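Local structure of phosphoenolpyruvate-protein phosphotransferase (Coxiella burnetii, 3TRC) at residues Gln15-Ala20 with Leu27-Val32; Val32-Ala37 with Leu130-Leu135; Leu45-Asp50 with Ala157-Ala162; Gly114-Pro119 with Ala146-Leu151. The protein probably catalyses phosphoryl transfer from phosphoenolpyruvate to a protein histidine, and is represented here by its GAF domain alone. One frame throughout, in Å; residues are numbered along the deposited sequence. Where two conformers were deposited one is given.

Overall arrangement
All four contacts belong to the helical side of an antiparallel sheet: helices 23-37 and 142-164 lie on the sheet, and helix 3-19 lies on them. Contact 1 is the outermost: it joins two helices and is only partly buried, and a glutamate takes part beside the aliphatic groups. Contacts 2, 3 and 4 are buried helix-on-sheet packing made by leucine, isoleucine, valine and cysteine. Helix 23-37 serves contacts 1 and 2, which share Val32, while helix 142-164 serves contacts 3 and 4. Strands 42-49, 125-134 and 114-122 lie side by side, which ties contacts 2, 3 and 4 to one sheet. Contacts 1, 3 and 4 also have residues within reach of the second subunit.

Contact 1. Residues Gln15-Ala20 with Leu27-Val32; sequences QEVNAA and LKLVVV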
loop_
_atom_site.group_PDB
_atom_site.type_symbol
_atom_site.label_atom_id
_atom_site.label_comp_id
_atom_site.label_asym_id
_atom_site.label_seq_id
_atom_site.Cartn_x
_atom_site.Cartn_y
_atom_site.Cartn_z
ATOM N N GLN A 15 3.099 5.228 -4.370
ATOM C CA GLN A 15 4.181 5.538 -5.297
ATOM C C GLN A 15 5.132 6.580 -4.720
ATOM O O GLN A 15 6.346 6.380 -4.684
ATOM C CB GLN A 15 3.597 6.074 -6.604
ATOM C CG GLN A 15 4.624 6.366 -7.672
ATOM C CD GLN A 15 4.932 5.147 -8.509
ATOM O OE1 GLN A 15 5.729 4.296 -8.115
ATOM N NE2 GLN A 15 4.289 5.047 -9.667
ATOM N N GLU A 16 4.573 7.699 -4.278
ATOM C CA GLU A 16 5.377 8.796 -3.754
ATOM C C GLU A 16 6.125 8.433 -2.465
ATOM O O GLU A 16 7.268 8.842 -2.276
ATOM C CB GLU A 16 4.517 10.050 -3.550
ATOM C CG GLU A 16 4.160 10.786 -4.839
ATOM C CD GLU A 16 3.398 12.079 -4.585
ATOM O OE1 GLU A 16 2.674 12.160 -3.571
ATOM O OE2 GLU A 16 3.528 13.019 -5.394
ATOM N N VAL A 17 5.484 7.666 -1.587
ATOM C CA VAL A 17 6.135 7.235 -0.351
ATOM C C VAL A 17 7.336 6.342 -0.641
ATOM O O VAL A 17 8.411 6.533 -0.080
ATOM C CB VAL A 17 5.165 6.502 0.602
ATOM C CG1 VAL A 17 5.931 5.881 1.772
ATOM C CG2 VAL A 17 4.094 7.456 1.108
ATOM N N ASN A 18 7.158 5.370 -1.528
ATOM C CA ASN A 18 8.262 4.470 -1.844
ATOM C C ASN A 18 9.404 5.163 -2.585
ATOM O O ASN A 18 10.539 4.701 -2.547
ATOM C CB ASN A 18 7.768 3.233 -2.599
ATOM C CG ASN A 18 7.145 2.208 -1.675
ATOM O OD1 ASN A 18 7.309 2.278 -0.456
ATOM N ND2 ASN A 18 6.438 1.244 -2.248
ATOM N N ALA A 19 9.103 6.282 -3.237
ATOM C CA ALA A 19 10.113 7.052 -3.965
ATOM C C ALA A 19 10.795 8.110 -3.095
ATOM O O ALA A 19 11.801 8.697 -3.487
ATOM C CB ALA A 19 9.504 7.699 -5.203
ATOM N N ALA A 20 10.239 8.357 -1.915
ATOM C CA ALA A 20 10.829 9.319 -0.993
ATOM C C ALA A 20 12.236 8.889 -0.591
ATOM O O ALA A 20 12.486 7.714 -0.337
ATOM C CB ALA A 20 9.949 9.481 0.237
ATOM N N LEU A 27 6.986 11.152 5.523
ATOM C CA LEU A 27 5.992 11.604 6.485
ATOM C C LEU A 27 5.424 12.955 6.071
ATOM O O LEU A 27 4.218 13.183 6.142
ATOM C CB LEU A 27 6.609 11.706 7.884
ATOM C CG LEU A 27 7.233 10.417 8.427
ATOM C CD1 LEU A 27 7.723 10.617 9.859
ATOM C CD2 LEU A 27 6.242 9.274 8.347
ATOM N N LYS A 28 6.299 13.851 5.631
ATOM C CA LYS A 28 5.860 15.198 5.280
ATOM C C LYS A 28 4.978 15.161 4.038
ATOM O O LYS A 28 4.026 15.930 3.913
ATOM C CB LYS A 28 7.060 16.127 5.093
ATOM C CG LYS A 28 7.904 16.241 6.352
ATOM C CD LYS A 28 8.732 17.509 6.393
ATOM C CE LYS A 28 9.361 17.670 7.771
ATOM N NZ LYS A 28 8.389 17.328 8.858
ATOM N N LEU A 29 5.295 14.243 3.135
ATOM C CA LEU A 29 4.542 14.061 1.904
ATOM C C LEU A 29 3.131 13.592 2.229
ATOM O O LEU A 29 2.143 14.098 1.689
ATOM C CB LEU A 29 5.270 13.029 1.041
ATOM C CG LEU A 29 4.715 12.419 -0.240
ATOM C CD1 LEU A 29 5.844 11.663 -0.924
ATOM C CD2 LEU A 29 3.544 11.493 0.038
ATOM N N VAL A 30 3.046 12.625 3.134
ATOM C CA VAL A 30 1.771 12.041 3.525
ATOM C C VAL A 30 0.798 13.051 4.148
ATOM O O VAL A 30 -0.361 13.117 3.749
ATOM C CB VAL A 30 1.987 10.820 4.442
ATOM C CG1 VAL A 30 0.673 10.362 5.051
ATOM C CG2 VAL A 30 2.653 9.692 3.652
ATOM N N VAL A 31 1.251 13.855 5.111
ATOM C CA VAL A 31 0.325 14.780 5.758
ATOM C C VAL A 31 -0.217 15.823 4.772
ATOM O O VAL A 31 -1.383 16.222 4.845
ATOM C CB VAL A 31 0.936 15.446 7.021
ATOM C CG1 VAL A 31 1.351 14.379 8.021
ATOM C CG2 VAL A 31 2.119 16.341 6.664
ATOM N N VAL A 32 0.623 16.233 3.828
ATOM C CA VAL A 32 0.203 17.203 2.825
ATOM C C VAL A 32 -0.788 16.561 1.857
ATOM O O VAL A 32 -1.843 17.128 1.566
ATOM C CB VAL A 32 1.402 17.768 2.034
ATOM C CG1 VAL A 32 0.916 18.557 0.822
ATOM C CG2 VAL A 32 2.261 18.651 2.927
#
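Leu29 reaches from helix 23-37 straight at helix 3-19 and lies against Glu16, which makes this side the tightly packed part of the contact. Its CD1 comes to 3.4 Å from CB of Glu16 and equally near, 3.4 Å, to the backbone O of the same residue. The other methyl, CD2, lies 3.8 Å from OE1 of Glu16, so the leucine fork is laid along the root and the carboxylate of one side chain. With CG anti to the backbone N (chi1 171°), the leucine is carried out across the gap between the helices. The two segments run nearly antiparallel at 162°, with 9.7 Å between their axes, and Val17 and Leu29 have the nearest CA atoms.

Deeper in, the spacing is wider. CG2 of Val17 stands 3.7 Å from CG2 of Val30, the two valine branches crossing at a slant, and the same Val17 methyl is 4.2 Å from CD2 of Leu29. Both valines are buried, whereas Glu16 and Leu29 remain partly exposed. On that outer side the carboxylate is engaged: OE1 of Glu16 forms a salt bridge with NE of Arg33, one turn beyond Leu29, and OE2 has a weak hydrogen bond from NE2 of Gln12. The carboxylate thus covers one side of Leu29, while Val17 and Ile13 give it apolar neighbours.

The contact belongs to the helical hairpin of helices 3-19 and 23-37. Beneath it, Val17 and Val30 continue onto His154 and Leu155 of helix 142-164, and Leu27 and Val31 rest on strands 42-49 and 54-61.

Contact 2. Residues Val32-Ala37 with Leu130-Leu135; sequences VRLCEA and LVIQQL
Leu34 and Leu130 meet tip to tip, the helix residue coming down onto the strand and the strand residue rising to it. CD1 of Leu34 is 4.0 Å from CD2 of Leu130, and it also stands 4.2 Å from CG1 of Ile132, two residues further along the strand. A single methyl thus sits over two successive side chains on one face of the sheet. Leu34 was modelled in two conformers, so these spacings hold for one of them and are uncertain to that extent.

The first torsion of Leu34 (chi1 -83°) turns CG anti to the carbonyl carbon, and that of Leu130 (chi1 175°) sets CG anti to its backbone N; together they bring the methyl ends to face each other. Around this pair, Cys43 of the adjacent strand 42-49 touches Leu34, Leu130 and Ile132, while Phe147 and Leu151 of helix 142-164 close on Leu34. Backbone hydrogen bonds of Leu130 with Ile118 and of Ile132 with Leu116 hold the strand in place. A disulfide between Cys35 and Cys43 ties the helix to the sheet beside Leu34.

Further out, round the helix from Leu34, NH1 of Arg33 makes a salt bridge with OE1 of Glu36 at 2.8 Å. The carboxylate oxygen uses its syn lone pair and lies close to the guanidinium plane. NE of Arg33 bridges Glu16 as well, and two carboxylate partners should limit rotation of the arginine head.

Charged groups are therefore kept to the outer part of the helix, while toward the sheet lies a loose apolar contact backed by the covalent link.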
loop_
_atom_site.group_PDB
_atom_site.type_symbol
_atom_site.label_atom_id
_atom_site.label_comp_id
_atom_site.label_asym_id
_atom_site.label_seq_id
_atom_site.Cartn_x
_atom_site.Cartn_y
_atom_site.Cartn_z
ATOM N N VAL A 32 0.623 16.233 3.828
ATOM C CA VAL A 32 0.203 17.203 2.825
ATOM C C VAL A 32 -0.788 16.561 1.857
ATOM O O VAL A 32 -1.843 17.128 1.566
ATOM C CB VAL A 32 1.402 17.768 2.034
ATOM C CG1 VAL A 32 0.916 18.557 0.822
ATOM C CG2 VAL A 32 2.261 18.651 2.927
ATOM N N ARG A 33 -0.442 15.373 1.371
ATOM C CA ARG A 33 -1.258 14.679 0.377
ATOM C C ARG A 33 -2.630 14.323 0.924
ATOM O O ARG A 33 -3.637 14.470 0.232
ATOM C CB ARG A 33 -0.549 13.415 -0.130
ATOM C CG ARG A 33 0.652 13.686 -1.014
ATOM C CD ARG A 33 0.273 14.496 -2.244
ATOM N NE ARG A 33 1.396 14.639 -3.165
ATOM C CZ ARG A 33 1.600 15.702 -3.938
ATOM N NH1 ARG A 33 0.757 16.723 -3.898
ATOM N NH2 ARG A 33 2.648 15.744 -4.749
ATOM N N LEU A 34 -2.674 13.833 2.160
ATOM C CA LEU A 34 -3.948 13.494 2.782
ATOM C C LEU A 34 -4.870 14.701 2.808
ATOM O O LEU A 34 -6.036 14.612 2.430
ATOM C CB LEU A 34 -3.756 12.944 4.199
ATOM C CG LEU A 34 -3.415 11.459 4.286
ATOM C CD1 LEU A 34 -3.431 10.964 5.724
ATOM C CD2 LEU A 34 -4.391 10.682 3.461
ATOM N N CYS A 35 -4.343 15.836 3.255
ATOM C CA CYS A 35 -5.157 17.044 3.332
ATOM C C CYS A 35 -5.661 17.473 1.960
ATOM O O CYS A 35 -6.805 17.897 1.817
ATOM C CB CYS A 35 -4.384 18.178 4.002
ATOM S SG CYS A 35 -4.279 17.954 5.780
ATOM N N GLU A 36 -4.806 17.365 0.950
ATOM C CA GLU A 36 -5.187 17.752 -0.401
ATOM C C GLU A 36 -6.227 16.815 -0.992
ATOM O O GLU A 36 -7.149 17.254 -1.683
ATOM C CB GLU A 36 -3.963 17.752 -1.322
ATOM C CG GLU A 36 -2.964 18.848 -1.046
ATOM C CD GLU A 36 -1.699 18.680 -1.867
ATOM O OE1 GLU A 36 -1.381 17.532 -2.245
ATOM O OE2 GLU A 36 -1.024 19.693 -2.134
ATOM N N ALA A 37 -6.058 15.520 -0.738
ATOM C CA ALA A 37 -6.748 14.488 -1.505
ATOM C C ALA A 37 -8.071 13.995 -0.917
ATOM O O ALA A 37 -8.981 13.632 -1.666
ATOM C CB ALA A 37 -5.806 13.305 -1.769
ATOM N N LEU A 130 -1.522 8.480 13.491
ATOM C CA LEU A 130 -1.873 9.384 12.400
ATOM C C LEU A 130 -3.184 10.074 12.761
ATOM O O LEU A 130 -4.164 9.415 13.096
ATOM C CB LEU A 130 -2.022 8.594 11.095
ATOM C CG LEU A 130 -2.504 9.340 9.849
ATOM C CD1 LEU A 130 -1.423 10.295 9.383
ATOM C CD2 LEU A 130 -2.868 8.358 8.735
ATOM N N VAL A 131 -3.195 11.404 12.710
ATOM C CA VAL A 131 -4.360 12.169 13.146
ATOM C C VAL A 131 -4.847 13.065 12.019
ATOM O O VAL A 131 -4.111 13.930 11.548
ATOM C CB VAL A 131 -4.063 13.051 14.376
ATOM C CG1 VAL A 131 -5.304 13.871 14.749
ATOM C CG2 VAL A 131 -3.609 12.207 15.561
ATOM N N ILE A 132 -6.094 12.858 11.605
ATOM C CA ILE A 132 -6.690 13.636 10.529
ATOM C C ILE A 132 -7.856 14.446 11.104
ATOM O O ILE A 132 -8.675 13.922 11.846
ATOM C CB ILE A 132 -7.192 12.728 9.378
ATOM C CG1 ILE A 132 -6.084 11.778 8.901
ATOM C CG2 ILE A 132 -7.685 13.573 8.214
ATOM C CD1 ILE A 132 -6.117 10.406 9.565
ATOM N N GLN A 133 -7.909 15.733 10.783
ATOM C CA GLN A 133 -8.933 16.597 11.360
ATOM C C GLN A 133 -9.576 17.459 10.294
ATOM O O GLN A 133 -8.978 17.736 9.262
ATOM C CB GLN A 133 -8.327 17.487 12.447
ATOM C CG GLN A 133 -7.561 16.710 13.519
ATOM C CD GLN A 133 -6.919 17.615 14.556
ATOM O OE1 GLN A 133 -5.740 17.971 14.451
ATOM N NE2 GLN A 133 -7.693 17.993 15.568
ATOM N N GLN A 134 -10.814 17.867 10.539
ATOM C CA GLN A 134 -11.470 18.799 9.638
ATOM C C GLN A 134 -12.344 19.765 10.419
ATOM O O GLN A 134 -12.755 19.480 11.543
ATOM C CB GLN A 134 -12.273 18.067 8.555
ATOM C CG GLN A 134 -13.281 17.070 9.074
ATOM C CD GLN A 134 -13.740 16.106 7.994
ATOM O OE1 GLN A 134 -13.271 16.159 6.856
ATOM N NE2 GLN A 134 -14.662 15.223 8.346
ATOM N N LEU A 135 -12.599 20.917 9.815
ATOM C CA LEU A 135 -13.414 21.948 10.435
ATOM C C LEU A 135 -14.880 21.532 10.546
ATOM O O LEU A 135 -15.552 21.881 11.517
ATOM C CB LEU A 135 -13.290 23.247 9.635
ATOM C CG LEU A 135 -11.880 23.843 9.568
ATOM C CD1 LEU A 135 -11.773 24.862 8.441
ATOM C CD2 LEU A 135 -11.482 24.459 10.904
#

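Contact 3. Residues Leu45-Asp50 with Ala157-Ala162; sequences LFICDD and AEIAHA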
loop_
_atom_site.group_PDB
_atom_site.type_symbol
_atom_site.label_atom_id
_atom_site.label_comp_id
_atom_site.label_asym_id
_atom_site.label_seq_id
_atom_site.Cartn_x
_atom_site.Cartn_y
_atom_site.Cartn_z
ATOM N N LEU A 45 1.320 13.535 12.140
ATOM C CA LEU A 45 1.874 12.210 12.365
ATOM C C LEU A 45 2.773 12.273 13.589
ATOM O O LEU A 45 3.674 13.107 13.662
ATOM C CB LEU A 45 2.650 11.746 11.128
ATOM C CG LEU A 45 2.969 10.252 11.044
ATOM C CD1 LEU A 45 3.179 9.831 9.597
ATOM C CD2 LEU A 45 4.176 9.905 11.899
ATOM N N PHE A 46 2.488 11.411 14.560
ATOM C CA PHE A 46 3.249 11.349 15.798
ATOM C C PHE A 46 4.015 10.046 15.824
ATOM O O PHE A 46 3.520 9.018 15.357
ATOM C CB PHE A 46 2.313 11.376 17.010
ATOM C CG PHE A 46 1.602 12.686 17.210
ATOM C CD1 PHE A 46 0.414 12.955 16.557
ATOM C CD2 PHE A 46 2.120 13.642 18.076
ATOM C CE1 PHE A 46 -0.250 14.161 16.753
ATOM C CE2 PHE A 46 1.471 14.849 18.271
ATOM C CZ PHE A 46 0.287 15.111 17.619
ATOM N N ILE A 47 5.216 10.079 16.383
ATOM C CA ILE A 47 5.981 8.854 16.568
ATOM C C ILE A 47 6.217 8.618 18.057
ATOM O O ILE A 47 6.461 9.560 18.813
ATOM C CB ILE A 47 7.310 8.902 15.790
ATOM C CG1 ILE A 47 7.026 8.960 14.285
ATOM C CG2 ILE A 47 8.160 7.681 16.102
ATOM C CD1 ILE A 47 8.256 8.742 13.423
ATOM N N CYS A 48 6.118 7.358 18.479
ATOM C CA CYS A 48 6.341 7.013 19.881
ATOM C C CYS A 48 7.785 7.227 20.308
ATOM O O CYS A 48 8.719 6.821 19.610
ATOM C CB CYS A 48 5.973 5.554 20.134
ATOM S SG CYS A 48 4.245 5.189 19.897
ATOM N N ASP A 49 7.949 7.859 21.466
ATOM C CA ASP A 49 9.245 7.990 22.130
ATOM C C ASP A 49 9.130 7.161 23.399
ATOM O O ASP A 49 8.734 7.665 24.446
ATOM C CB ASP A 49 9.518 9.463 22.466
ATOM C CG ASP A 49 10.890 9.687 23.081
ATOM O OD1 ASP A 49 11.591 8.696 23.378
ATOM O OD2 ASP A 49 11.265 10.862 23.273
ATOM N N ASP A 50 9.446 5.872 23.292
ATOM C CA ASP A 50 9.179 4.939 24.378
ATOM C C ASP A 50 9.945 5.251 25.661
ATOM O O ASP A 50 9.430 5.027 26.749
ATOM C CB ASP A 50 9.407 3.492 23.926
ATOM C CG ASP A 50 8.383 3.036 22.894
ATOM O OD1 ASP A 50 7.226 3.491 22.961
ATOM O OD2 ASP A 50 8.729 2.219 22.018
ATOM N N ALA A 157 5.596 0.343 8.267
ATOM C CA ALA A 157 6.743 -0.324 7.665
ATOM C C ALA A 157 7.887 0.655 7.451
ATOM O O ALA A 157 9.046 0.330 7.688
ATOM C CB ALA A 157 6.352 -0.980 6.344
ATOM N N GLU A 158 7.558 1.857 6.996
ATOM C CA GLU A 158 8.571 2.876 6.757
ATOM C C GLU A 158 9.263 3.307 8.053
ATOM O O GLU A 158 10.482 3.458 8.096
ATOM C CB GLU A 158 7.959 4.070 6.022
ATOM C CG GLU A 158 7.383 3.697 4.650
ATOM C CD GLU A 158 8.454 3.247 3.666
ATOM O OE1 GLU A 158 9.467 3.958 3.537
ATOM O OE2 GLU A 158 8.292 2.181 3.031
ATOM N N ILE A 159 8.488 3.496 9.114
ATOM C CA ILE A 159 9.059 3.823 10.410
ATOM C C ILE A 159 9.916 2.678 10.963
ATOM O O ILE A 159 11.018 2.897 11.470
ATOM C CB ILE A 159 7.956 4.203 11.415
ATOM C CG1 ILE A 159 7.207 5.438 10.900
ATOM C CG2 ILE A 159 8.544 4.427 12.805
ATOM C CD1 ILE A 159 5.991 5.835 11.734
ATOM N N ALA A 160 9.411 1.456 10.858
ATOM C CA ALA A 160 10.164 0.299 11.328
ATOM C C ALA A 160 11.488 0.159 10.583
ATOM O O ALA A 160 12.517 -0.178 11.174
ATOM C CB ALA A 160 9.334 -0.967 11.196
ATOM N N HIS A 161 11.462 0.420 9.279
ATOM C CA HIS A 161 12.660 0.294 8.461
ATOM C C HIS A 161 13.688 1.349 8.858
ATOM O O HIS A 161 14.875 1.052 8.984
ATOM C CB HIS A 161 12.314 0.407 6.974
ATOM C CG HIS A 161 13.495 0.268 6.065
ATOM N ND1 HIS A 161 13.981 1.314 5.309
ATOM C CD2 HIS A 161 14.293 -0.792 5.797
ATOM C CE1 HIS A 161 15.024 0.903 4.610
ATOM N NE2 HIS A 161 15.234 -0.372 4.887
ATOM N N ALA A 162 13.223 2.579 9.060
ATOM C CA ALA A 162 14.096 3.663 9.506
ATOM C C ALA A 162 14.754 3.334 10.843
ATOM O O ALA A 162 15.952 3.557 11.025
ATOM C CB ALA A 162 13.314 4.963 9.609
#
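Ile159 of helix 142-164 and Ile47 of strand 42-49 meet in the helix-on-sheet layer of the GAF fold, where the long C-terminal helix covers one face of the antiparallel sheet. The side chains reach for each other tip to tip. CD1 of Ile159 lies 4.1 Å from CD1 of Ile47 and 4.2 Å from its CG1, so one methyl of the helix rests on the last two carbons of the strand residue. A wider contact, 4.5 Å, joins the same Ile159 CD1 to CD2 of Leu45, two residues back on the strand. The helix methyl therefore bears on a pair of residues that point to the same side of the sheet.

Both isoleucines hold CG1 anti to the carbonyl carbon (chi1 -65° for Ile47 and -61° for Ile159) and then run on extended. This straight reach spans a backbone separation of 8.5 Å between the CA atoms of Ile47 and Ile159. Leu27 of helix 23-37 fills in from another direction: its CD1 is 4.1 Å from CD1 of Ile47, and it also packs on Leu45. Leu127 of the next strand touches Ile159.

Further from the centre the chemistry becomes polar. OD2 of Asp49 forms a salt bridge with Arg72 and a hydrogen bond with His52, and His161 meets the ring of His161 of the second subunit with the planes almost perpendicular.

Between the three buried side chains that touch, every group is an aliphatic methyl or methylene, held by dispersion and exclusion of water. Directional bonding between this helix and strand comes from elsewhere, in a weak hydrogen bond from Arg163 to O of Cys48.

Contact 4. Residues Gly114-Pro119 with Ala146-Leu151; sequences GFLGIP and AFCVTL
Ile118 points its long arm at the turn of helix 142-164 that holds Cys148 and Val149, while Leu116, two residues earlier on the strand, lies against the Cys148 side chain. CD1 of Ile118 is 3.9 Å from CG2 of Val149 as modelled. It is placed too near CB of Cys148, so the exact depth of the insertion is doubtful. An extended chi2 (-173°) carries the methyl out from the sheet.

Leu116 also points from the strand at the helix. Its CD2 stands 4.0 Å from SG of Cys148 and 4.0 Å from CB of the same residue, so the methyl lies against carbon and sulfur alike. With chi1 -71° that sulfur is anti to the carbonyl carbon of its own residue. Strand and helix segments run in roughly the same direction, at 29° with 8.8 Å between their axes. Leu116 and Ile118, on the same side of the strand, both meet Cys148.

Within the same turn, OG1 of Thr150 donates to O of Ala146 at 2.7 Å. The backbone N of Thr150 reaches the same oxygen from the opposite face of its plane. Ala146, Val149 and Thr150 also pack on the second subunit.

The threonine hydroxyl is thus satisfied inside its own helix. Between helix and strand the contact of Leu116, Ile118, Cys148 and Val149 is apolar, with the carbon and sulfur of the cysteine met by aliphatic groups.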
loop_
_atom_site.group_PDB
_atom_site.type_symbol
_atom_site.label_atom_id
_atom_site.label_comp_id
_atom_site.label_asym_id
_atom_site.label_seq_id
_atom_site.Cartn_x
_atom_site.Cartn_y
_atom_site.Cartn_z
ATOM N N GLY A 114 -14.404 17.328 13.229
ATOM C CA GLY A 114 -14.247 15.984 12.696
ATOM C C GLY A 114 -12.853 15.466 12.995
ATOM O O GLY A 114 -11.883 16.211 12.887
ATOM N N PHE A 115 -12.754 14.189 13.360
ATOM C CA PHE A 115 -11.504 13.611 13.865
ATOM C C PHE A 115 -11.368 12.154 13.443
ATOM O O PHE A 115 -12.292 11.356 13.610
ATOM C CB PHE A 115 -11.478 13.708 15.400
ATOM C CG PHE A 115 -10.275 13.072 16.057
ATOM C CD1 PHE A 115 -10.258 11.714 16.361
ATOM C CD2 PHE A 115 -9.188 13.849 16.438
ATOM C CE1 PHE A 115 -9.157 11.136 16.995
ATOM C CE2 PHE A 115 -8.082 13.279 17.071
ATOM C CZ PHE A 115 -8.069 11.921 17.350
ATOM N N LEU A 116 -10.218 11.807 12.880
ATOM C CA LEU A 116 -9.897 10.403 12.646
ATOM C C LEU A 116 -8.498 10.135 13.166
ATOM O O LEU A 116 -7.519 10.663 12.639
ATOM C CB LEU A 116 -9.984 10.052 11.157
ATOM C CG LEU A 116 -9.605 8.615 10.781
ATOM C CD1 LEU A 116 -10.479 7.610 11.522
ATOM C CD2 LEU A 116 -9.721 8.417 9.269
ATOM N N GLY A 117 -8.416 9.325 14.218
ATOM C CA GLY A 117 -7.136 8.954 14.793
ATOM C C GLY A 117 -6.864 7.494 14.520
ATOM O O GLY A 117 -7.702 6.639 14.800
ATOM N N ILE A 118 -5.692 7.211 13.964
ATOM C CA ILE A 118 -5.354 5.873 13.501
ATOM C C ILE A 118 -4.025 5.401 14.080
ATOM O O ILE A 118 -3.000 6.071 13.942
ATOM C CB ILE A 118 -5.293 5.852 11.961
ATOM C CG1 ILE A 118 -6.673 6.172 11.390
ATOM C CG2 ILE A 118 -4.783 4.516 11.446
ATOM C CD1 ILE A 118 -6.758 6.006 9.920
ATOM N N PRO A 119 -4.032 4.237 14.731
ATOM C CA PRO A 119 -2.781 3.736 15.297
ATOM C C PRO A 119 -1.868 3.230 14.193
ATOM O O PRO A 119 -2.322 2.600 13.233
ATOM C CB PRO A 119 -3.243 2.586 16.197
ATOM C CG PRO A 119 -4.501 2.109 15.561
ATOM C CD PRO A 119 -5.158 3.317 14.965
ATOM N N ALA A 146 -10.831 3.447 5.593
ATOM C CA ALA A 146 -10.128 2.321 4.979
ATOM C C ALA A 146 -8.852 2.782 4.273
ATOM O O ALA A 146 -7.799 2.146 4.369
ATOM C CB ALA A 146 -11.049 1.588 4.009
ATOM N N PHE A 147 -8.952 3.897 3.564
ATOM C CA PHE A 147 -7.804 4.502 2.912
ATOM C C PHE A 147 -6.710 4.842 3.919
ATOM O O PHE A 147 -5.547 4.478 3.743
ATOM C CB PHE A 147 -8.240 5.768 2.183
ATOM C CG PHE A 147 -7.106 6.612 1.711
ATOM C CD1 PHE A 147 -6.418 6.289 0.558
ATOM C CD2 PHE A 147 -6.724 7.732 2.425
ATOM C CE1 PHE A 147 -5.371 7.067 0.126
ATOM C CE2 PHE A 147 -5.680 8.508 1.995
ATOM C CZ PHE A 147 -5.003 8.181 0.848
ATOM N N CYS A 148 -7.093 5.542 4.976
ATOM C CA CYS A 148 -6.128 5.976 5.981
ATOM C C CYS A 148 -5.509 4.806 6.752
ATOM O O CYS A 148 -4.324 4.831 7.092
ATOM C CB CYS A 148 -6.774 6.983 6.937
ATOM S SG CYS A 148 -7.120 8.608 6.245
ATOM N N VAL A 149 -6.310 3.785 7.037
ATOM C CA VAL A 149 -5.818 2.604 7.736
ATOM C C VAL A 149 -4.825 1.851 6.861
ATOM O O VAL A 149 -3.745 1.469 7.312
ATOM C CB VAL A 149 -6.967 1.677 8.170
ATOM C CG1 VAL A 149 -6.434 0.306 8.574
ATOM C CG2 VAL A 149 -7.746 2.312 9.307
ATOM N N THR A 150 -5.192 1.650 5.600
ATOM C CA THR A 150 -4.320 0.961 4.662
ATOM C C THR A 150 -3.005 1.713 4.528
ATOM O O THR A 150 -1.925 1.108 4.504
ATOM C CB THR A 150 -5.006 0.809 3.280
ATOM O OG1 THR A 150 -6.231 0.092 3.448
ATOM C CG2 THR A 150 -4.115 0.041 2.326
ATOM N N LEU A 151 -3.092 3.037 4.473
ATOM C CA LEU A 151 -1.914 3.891 4.408
ATOM C C LEU A 151 -1.029 3.745 5.650
ATOM O O LEU A 151 0.198 3.685 5.544
ATOM C CB LEU A 151 -2.337 5.345 4.241
ATOM C CG LEU A 151 -1.227 6.382 4.090
ATOM C CD1 LEU A 151 -0.361 6.055 2.881
ATOM C CD2 LEU A 151 -1.822 7.773 3.972
#